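Local structure of 2-hydroxyhepta-2,4-diene-1, 7-dioateisomerase (Mycobacterium abscessus, 3R6O) at residues P103-H116 with G277-Q291. The protein is probably a magnesium-dependent isomerase of the fumarylacetoacetate hydrolase (FAH) family, acting on 2-hydroxyhepta-2,4-diene-1,7-dioate. Numbering follows the deposited sequence.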
ATOM      1  N   PRO A 103      -3.159  -6.960  -5.234  1.00 21.93           N
ATOM      2  CA  PRO A 103      -2.015  -7.219  -4.378  1.00 21.66           C
ATOM      3  C   PRO A 103      -2.165  -6.436  -3.085  1.00 21.55           C
ATOM      4  O   PRO A 103      -2.731  -5.314  -3.096  1.00 21.38           O
ATOM      5  CB  PRO A 103      -0.826  -6.661  -5.186  1.00 21.02           C
ATOM      6  CG  PRO A 103      -1.390  -5.562  -5.965  1.00 20.78           C
ATOM      7  CD  PRO A 103      -2.847  -5.981  -6.287  1.00 21.39           C
ATOM      8  N   GLY A 104      -1.659  -6.986  -1.987  1.00 21.72           N
ATOM      9  CA  GLY A 104      -1.758  -6.303  -0.684  1.00 21.73           C
ATOM     10  C   GLY A 104      -0.980  -4.995  -0.650  1.00 21.08           C
ATOM     11  O   GLY A 104      -1.389  -4.030   0.003  1.00 21.10           O
ATOM     12  N   GLN A 105       0.176  -4.976  -1.327  1.00 20.63           N
ATOM     13  CA  GLN A 105       0.956  -3.771  -1.469  1.00 20.15           C
ATOM     14  C   GLN A 105       1.793  -3.875  -2.714  1.00 19.85           C
ATOM     15  O   GLN A 105       2.134  -4.988  -3.147  1.00 20.01           O
ATOM     16  CB  GLN A 105       1.850  -3.489  -0.260  1.00 20.14           C
ATOM     17  CG  GLN A 105       2.979  -4.492  -0.029  1.00 20.21           C
ATOM     18  CD  GLN A 105       3.608  -4.411   1.344  1.00 20.40           C
ATOM     19  OE1 GLN A 105       3.792  -3.300   1.893  1.00 20.32           O
ATOM     20  NE2 GLN A 105       3.979  -5.583   1.903  1.00 20.74           N
ATOM     21  N   VAL A 106       2.117  -2.709  -3.270  1.00 19.53           N
ATOM     22  CA  VAL A 106       2.953  -2.641  -4.458  1.00 19.34           C
ATOM     23  C   VAL A 106       4.167  -1.772  -4.191  1.00 19.19           C
ATOM     24  O   VAL A 106       4.045  -0.559  -3.970  1.00 19.11           O
ATOM     25  CB  VAL A 106       2.170  -2.102  -5.650  1.00 19.28           C
ATOM     26  CG1 VAL A 106       3.062  -2.110  -6.934  1.00 19.20           C
ATOM     27  CG2 VAL A 106       0.858  -2.953  -5.796  1.00 19.59           C
ATOM     28  N   ILE A 107       5.309  -2.439  -4.132  1.00 19.28           N
ATOM     29  CA  ILE A 107       6.590  -1.809  -3.876  1.00 19.31           C
ATOM     30  C   ILE A 107       7.271  -1.574  -5.210  1.00 19.33           C
ATOM     31  O   ILE A 107       7.226  -2.434  -6.088  1.00 19.41           O
ATOM     32  CB  ILE A 107       7.502  -2.702  -3.019  1.00 19.54           C
ATOM     33  CG1 ILE A 107       6.811  -3.102  -1.716  1.00 19.63           C
ATOM     34  CG2 ILE A 107       8.881  -1.987  -2.746  1.00 19.71           C
ATOM     35  CD1 ILE A 107       6.217  -2.007  -0.981  1.00 19.58           C
ATOM     36  N   ALA A 108       7.878  -0.409  -5.382  1.00 19.38           N
ATOM     37  CA  ALA A 108       8.664  -0.100  -6.595  1.00 19.56           C
ATOM     38  C   ALA A 108      10.040   0.424  -6.197  1.00 19.91           C
ATOM     39  O   ALA A 108      10.157   1.292  -5.288  1.00 19.98           O
ATOM     40  CB  ALA A 108       7.936   0.975  -7.489  1.00 19.46           C
ATOM     41  N   LEU A 109      11.066  -0.041  -6.904  1.00 20.26           N
ATOM     42  CA  LEU A 109      12.422   0.413  -6.652  1.00 20.76           C
ATOM     43  C   LEU A 109      12.852   1.494  -7.646  1.00 21.12           C
ATOM     44  O   LEU A 109      12.728   1.322  -8.868  1.00 21.18           O
ATOM     45  CB  LEU A 109      13.367  -0.776  -6.700  1.00 21.12           C
ATOM     46  CG  LEU A 109      13.903  -1.328  -5.413  1.00 21.27           C
ATOM     47  CD1 LEU A 109      12.762  -1.879  -4.501  1.00 24.70           C
ATOM     48  CD2 LEU A 109      14.993  -2.415  -5.839  1.00 21.81           C
ATOM     49  N   GLY A 110      13.342   2.606  -7.109  1.00 21.44           N
ATOM     50  CA  GLY A 110      14.081   3.596  -7.884  1.00 22.06           C
ATOM     51  C   GLY A 110      15.567   3.367  -7.849  1.00 22.84           C
ATOM     52  O   GLY A 110      16.097   2.836  -6.881  1.00 22.95           O
ATOM     53  N   PHE A 111      16.246   3.780  -8.927  1.00 23.48           N
ATOM     54  CA  PHE A 111      17.684   3.745  -9.009  1.00 24.44           C
ATOM     55  C   PHE A 111      18.284   2.355  -8.824  1.00 24.53           C
ATOM     56  O   PHE A 111      19.321   2.215  -8.161  1.00 25.16           O
ATOM     57  CB  PHE A 111      18.277   4.719  -7.984  1.00 24.98           C
ATOM     58  CG  PHE A 111      17.584   6.065  -7.984  1.00 27.69           C
ATOM     59  CD1 PHE A 111      17.543   6.821  -9.143  1.00 31.26           C
ATOM     60  CD2 PHE A 111      16.964   6.551  -6.832  1.00 29.43           C
ATOM     61  CE1 PHE A 111      16.898   8.061  -9.176  1.00 34.69           C
ATOM     62  CE2 PHE A 111      16.327   7.783  -6.832  1.00 33.49           C
ATOM     63  CZ  PHE A 111      16.284   8.545  -8.005  1.00 36.30           C
ATOM     64  N   ASN A 112      17.679   1.349  -9.440  1.00 24.06           N
ATOM     65  CA  ASN A 112      18.245   0.010  -9.373  1.00 24.28           C
ATOM     66  C   ASN A 112      18.935  -0.432 -10.669  1.00 25.01           C
ATOM     67  O   ASN A 112      19.263  -1.604 -10.837  1.00 25.24           O
ATOM     68  CB  ASN A 112      17.224  -1.011  -8.922  1.00 23.45           C
ATOM     69  CG  ASN A 112      17.894  -2.321  -8.468  1.00 23.78           C
ATOM     70  OD1 ASN A 112      18.983  -2.296  -7.887  1.00 24.41           O
ATOM     71  ND2 ASN A 112      17.258  -3.450  -8.759  1.00 23.48           N
ATOM     72  N   TYR A 113      19.111   0.519 -11.577  1.00 25.46           N
ATOM     73  CA  TYR A 113      19.903   0.334 -12.767  1.00 26.39           C
ATOM     74  C   TYR A 113      20.853   1.540 -12.815  1.00 27.38           C
ATOM     75  O   TYR A 113      20.494   2.625 -12.364  1.00 27.15           O
ATOM     76  CB  TYR A 113      19.021   0.308 -14.012  1.00 26.11           C
ATOM     77  CG  TYR A 113      18.296  -0.993 -14.256  1.00 25.58           C
ATOM     78  CD1 TYR A 113      18.776  -1.947 -15.173  1.00 26.27           C
ATOM     79  CD2 TYR A 113      17.156  -1.300 -13.545  1.00 24.56           C
ATOM     80  CE1 TYR A 113      18.072  -3.189 -15.372  1.00 25.90           C
ATOM     81  CE2 TYR A 113      16.462  -2.520 -13.738  1.00 24.21           C
ATOM     82  CZ  TYR A 113      16.930  -3.449 -14.646  1.00 24.89           C
ATOM     83  OH  TYR A 113      16.209  -4.658 -14.820  1.00 24.66           O
ATOM     84  N   PRO A 114      22.041   1.364 -13.370  1.00 30.50           N
ATOM     85  CA  PRO A 114      22.998   2.484 -13.552  1.00 32.88           C
ATOM     86  C   PRO A 114      22.595   3.579 -14.543  1.00 34.80           C
ATOM     87  O   PRO A 114      22.937   4.751 -14.348  1.00 35.92           O
ATOM     88  CB  PRO A 114      24.252   1.790 -14.064  1.00 34.04           C
ATOM     89  CG  PRO A 114      23.872   0.406 -14.417  1.00 33.15           C
ATOM     90  CD  PRO A 114      22.644   0.051 -13.685  1.00 31.54           C
ATOM     91  N   THR A 115      21.884   3.204 -15.600  1.00 35.65           N
ATOM     92  CA  THR A 115      21.481   4.152 -16.647  1.00 36.64           C
ATOM     93  C   THR A 115      20.212   4.888 -16.259  1.00 36.84           C
ATOM     94  O   THR A 115      19.785   5.812 -16.958  1.00 36.53           O
ATOM     95  CB  THR A 115      21.304   3.434 -18.010  1.00 36.88           C
ATOM     96  OG1 THR A 115      20.347   2.367 -17.879  1.00 32.55           O
ATOM     97  CG2 THR A 115      22.653   2.882 -18.459  1.00 36.04           C
ATOM     98  N   HIS A 116      19.595   4.447 -15.157  1.00 37.48           N
ATOM     99  CA  HIS A 116      18.551   5.206 -14.488  1.00 37.86           C
ATOM    100  C   HIS A 116      18.949   5.499 -13.029  1.00 38.73           C
ATOM    101  O   HIS A 116      19.900   6.276 -12.787  1.00 40.43           O
ATOM    102  CB  HIS A 116      17.229   4.462 -14.532  1.00 37.16           C
ATOM    103  CG  HIS A 116      16.061   5.333 -14.203  1.00 39.02           C
ATOM    104  ND1 HIS A 116      15.029   5.564 -15.082  1.00 41.49           N
ATOM    105  CD2 HIS A 116      15.804   6.094 -13.112  1.00 40.07           C
ATOM    106  CE1 HIS A 116      14.156   6.386 -14.522  1.00 41.21           C
ATOM    107  NE2 HIS A 116      14.609   6.733 -13.334  1.00 39.79           N
ATOM    108  N   GLY A 277       1.000 -12.455  -2.649  1.00 23.44           N
ATOM    109  CA  GLY A 277       0.258 -11.575  -3.518  1.00 23.08           C
ATOM    110  C   GLY A 277       0.850 -10.199  -3.636  1.00 22.27           C
ATOM    111  O   GLY A 277       0.461  -9.456  -4.524  1.00 21.99           O
ATOM    112  N   ASP A 278       1.820  -9.874  -2.775  1.00 21.97           N
ATOM    113  CA  ASP A 278       2.538  -8.606  -2.869  1.00 21.31           C
ATOM    114  C   ASP A 278       3.375  -8.608  -4.148  1.00 21.25           C
ATOM    115  O   ASP A 278       3.815  -9.666  -4.631  1.00 21.71           O
ATOM    116  CB  ASP A 278       3.454  -8.361  -1.678  1.00 21.17           C
ATOM    117  CG  ASP A 278       2.715  -8.013  -0.399  1.00 21.14           C
ATOM    118  OD1 ASP A 278       1.492  -7.769  -0.389  1.00 21.17           O
ATOM    119  OD2 ASP A 278       3.399  -7.963   0.624  1.00 21.13           O
ATOM    120  N   ILE A 279       3.546  -7.421  -4.715  1.00 20.76           N
ATOM    121  CA  ILE A 279       4.301  -7.222  -5.959  1.00 20.69           C
ATOM    122  C   ILE A 279       5.458  -6.280  -5.690  1.00 20.33           C
ATOM    123  O   ILE A 279       5.268  -5.239  -5.035  1.00 19.98           O
ATOM    124  CB  ILE A 279       3.417  -6.546  -7.024  1.00 20.52           C
ATOM    125  CG1 ILE A 279       2.283  -7.505  -7.445  1.00 21.01           C
ATOM    126  CG2 ILE A 279       4.204  -6.108  -8.289  1.00 20.41           C
ATOM    127  CD1 ILE A 279       1.330  -6.818  -8.389  1.00 21.07           C
ATOM    128  N   ILE A 280       6.643  -6.637  -6.190  1.00 20.51           N
ATOM    129  CA  ILE A 280       7.798  -5.717  -6.194  1.00 20.29           C
ATOM    130  C   ILE A 280       8.248  -5.427  -7.636  1.00 20.31           C
ATOM    131  O   ILE A 280       8.627  -6.353  -8.354  1.00 20.70           O
ATOM    132  CB  ILE A 280       9.000  -6.271  -5.356  1.00 20.60           C
ATOM    133  CG1 ILE A 280       8.581  -6.630  -3.912  1.00 20.65           C
ATOM    134  CG2 ILE A 280      10.099  -5.215  -5.259  1.00 20.45           C
ATOM    135  CD1 ILE A 280       9.668  -7.519  -3.167  1.00 21.13           C
ATOM    136  N   LEU A 281       8.196  -4.157  -8.052  1.00 19.96           N
ATOM    137  CA  LEU A 281       8.788  -3.707  -9.302  1.00 20.01           C
ATOM    138  C   LEU A 281      10.279  -3.447  -9.043  1.00 20.17           C
ATOM    139  O   LEU A 281      10.639  -2.679  -8.129  1.00 20.03           O
ATOM    140  CB  LEU A 281       8.118  -2.431  -9.832  1.00 19.67           C
ATOM    141  CG  LEU A 281       6.813  -2.582 -10.621  1.00 19.64           C
ATOM    142  CD1 LEU A 281       5.826  -3.186  -9.748  1.00 19.65           C
ATOM    143  CD2 LEU A 281       6.358  -1.149 -11.149  1.00 19.38           C
ATOM    144  N   THR A 282      11.129  -4.077  -9.839  1.00 20.57           N
ATOM    145  CA  THR A 282      12.541  -4.165  -9.484  1.00 20.91           C
ATOM    146  C   THR A 282      13.423  -3.094 -10.106  1.00 20.96           C
ATOM    147  O   THR A 282      14.628  -3.192 -10.010  1.00 21.37           O
ATOM    148  CB  THR A 282      13.120  -5.548  -9.768  1.00 21.48           C
ATOM    149  OG1 THR A 282      13.026  -5.857 -11.169  1.00 21.69           O
ATOM    150  CG2 THR A 282      12.380  -6.601  -8.908  1.00 21.55           C
ATOM    151  N   GLY A 283      12.830  -2.069 -10.727  1.00 20.64           N
ATOM    152  CA  GLY A 283      13.620  -0.990 -11.307  1.00 20.76           C
ATOM    153  C   GLY A 283      13.507  -0.892 -12.822  1.00 20.87           C
ATOM    154  O   GLY A 283      13.153  -1.839 -13.469  1.00 21.00           O
ATOM    155  N   THR A 284      13.796   0.293 -13.349  1.00 20.88           N
ATOM    156  CA  THR A 284      13.801   0.570 -14.776  1.00 21.05           C
ATOM    157  C   THR A 284      15.175   1.044 -15.283  1.00 21.57           C
ATOM    158  O   THR A 284      15.926   1.713 -14.557  1.00 21.72           O
ATOM    159  CB  THR A 284      12.714   1.637 -15.095  1.00 20.67           C
ATOM    160  OG1 THR A 284      12.421   1.626 -16.479  1.00 20.81           O
ATOM    161  CG2 THR A 284      13.123   3.040 -14.623  1.00 20.67           C
ATOM    162  N   PRO A 285      15.541   0.670 -16.519  1.00 21.95           N
ATOM    163  CA  PRO A 285      16.807   1.207 -17.051  1.00 22.52           C
ATOM    164  C   PRO A 285      16.649   2.654 -17.558  1.00 22.47           C
ATOM    165  O   PRO A 285      15.624   3.259 -17.320  1.00 21.99           O
ATOM    166  CB  PRO A 285      17.115   0.268 -18.206  1.00 22.97           C
ATOM    167  CG  PRO A 285      15.798  -0.214 -18.653  1.00 22.57           C
ATOM    168  CD  PRO A 285      14.959  -0.335 -17.422  1.00 22.01           C
ATOM    169  N   GLY A 286      17.648   3.186 -18.259  1.00 23.05           N
ATOM    170  CA  GLY A 286      17.534   4.526 -18.878  1.00 23.15           C
ATOM    171  C   GLY A 286      16.572   4.651 -20.065  1.00 22.97           C
ATOM    172  O   GLY A 286      15.926   3.681 -20.447  1.00 22.76           O
ATOM    173  N   GLY A 287      16.515   5.834 -20.680  1.00 23.15           N
ATOM    174  CA  GLY A 287      15.633   6.092 -21.824  1.00 23.07           C
ATOM    175  C   GLY A 287      14.235   6.636 -21.487  1.00 22.50           C
ATOM    176  O   GLY A 287      13.379   6.737 -22.343  1.00 22.43           O
ATOM    177  N   CYS A 288      14.015   7.002 -20.232  1.00 22.17           N
ATOM    178  CA  CYS A 288      12.739   7.612 -19.792  1.00 21.73           C
ATOM    179  C   CYS A 288      12.620   9.037 -20.331  1.00 22.04           C
ATOM    180  O   CYS A 288      13.626   9.666 -20.672  1.00 22.57           O
ATOM    181  CB  CYS A 288      12.684   7.668 -18.260  1.00 21.42           C
ATOM    182  SG  CYS A 288      12.803   6.068 -17.373  1.00 21.12           S
ATOM    183  N   GLY A 289      11.388   9.545 -20.375  1.00 21.79           N
ATOM    184  CA  GLY A 289      11.057  10.854 -20.885  1.00 22.10           C
ATOM    185  C   GLY A 289      11.851  12.029 -20.305  1.00 22.51           C
ATOM    186  O   GLY A 289      12.215  12.928 -21.028  1.00 23.05           O
ATOM    187  N   PHE A 290      12.117  11.996 -19.007  1.00 22.34           N
ATOM    188  CA  PHE A 290      12.742  13.104 -18.318  1.00 22.77           C
ATOM    189  C   PHE A 290      14.224  13.243 -18.686  1.00 23.41           C
ATOM    190  O   PHE A 290      14.833  14.246 -18.372  1.00 23.98           O
ATOM    191  CB  PHE A 290      12.571  12.972 -16.780  1.00 22.44           C
ATOM    192  CG  PHE A 290      13.512  11.998 -16.144  1.00 22.36           C
ATOM    193  CD1 PHE A 290      14.722  12.432 -15.586  1.00 22.90           C
ATOM    194  CD2 PHE A 290      13.200  10.661 -16.090  1.00 21.86           C
ATOM    195  CE1 PHE A 290      15.591  11.537 -15.001  1.00 23.19           C
ATOM    196  CE2 PHE A 290      14.054   9.765 -15.525  1.00 21.87           C
ATOM    197  CZ  PHE A 290      15.266  10.198 -14.960  1.00 22.39           C
ATOM    198  N   GLN A 291      14.785  12.245 -19.378  1.00 23.42           N
ATOM    199  CA  GLN A 291      16.210  12.184 -19.602  1.00 24.05           C
ATOM    200  C   GLN A 291      16.623  12.832 -20.919  1.00 24.71           C
ATOM    201  O   GLN A 291      17.764  12.660 -21.349  1.00 25.30           O
ATOM    202  CB  GLN A 291      16.678  10.728 -19.509  1.00 23.83           C
ATOM    203  CG  GLN A 291      16.517  10.200 -18.079  1.00 23.37           C
ATOM    204  CD  GLN A 291      16.863   8.730 -17.934  1.00 23.72           C
ATOM    205  OE1 GLN A 291      16.105   7.876 -18.362  1.00 28.62           O
ATOM    206  NE2 GLN A 291      18.011   8.433 -17.309  1.00 23.57           N
TER
HETATM  207  O   HOH W   1      -0.563  -9.327  -0.777  1.00 31.99           O
HETATM  208  O   HOH W   2      15.779   1.925 -11.345  1.00 33.84           O
HETATM  209  O   HOH W   3      13.491  -4.454 -13.477  1.00 22.75           O
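The imidazole of His116 lies with Thr284 CG2 over one face, while Cys288 SG and Pro285 O sit at its edge, near the ring plane. It lies where the loops after two parallel neighbours, strands 106-110 and 279-281 in the mixed sheet of the FAH-family domain, meet. Phe290 turns an edge toward this imidazole in an offset edge-to-face pair, planes at 62°, with His116 CE1 at that edge and Gln291 CG 3.3 Å above the centre of one Phe290 face. His116 ND1 donates to Pro285 O (3.3 Å) from above the carbonyl plane. Tyr113 carries Pro285 N over one face and water 3 at its edge; the water bridges its OH to Gly283 O and Thr282 OG1, itself also bonded to Ile161 O of strand 155-165.

Ile107 bonds Ile279 O through its N and Leu281 N through its O. Val106, Ala108, Ile279 and Leu281 share one face, the small Ala108 beside the bound magnesium ion and its ligand Asp189; Ile107 and Ile280 pack on the other.

Gly283, with no side chain, lets its CA lie 3.5 Å from Leu109 O, and its N donates to OE1 of Glu160, which also binds the magnesium ion. Asn112, CG anti to the backbone N (chi1 -164°), holds Thr282 O in its amide plane, 2.9 Å from ND2, while OD1 accepts from Leu259 N. Thr115 OG1 takes the N-H of Gly286 at 2.8 Å.

Before the strands, water 1 links Asp278 OD1 to Gly104 N, and OD2 accepts from Arg275 N. Gln105, whose OE1 bonds Ser135 of the second subunit, sends NE2 to Asp278 OD2 at 2.8 Å, nearly straight (176°) but from above the carboxylate plane.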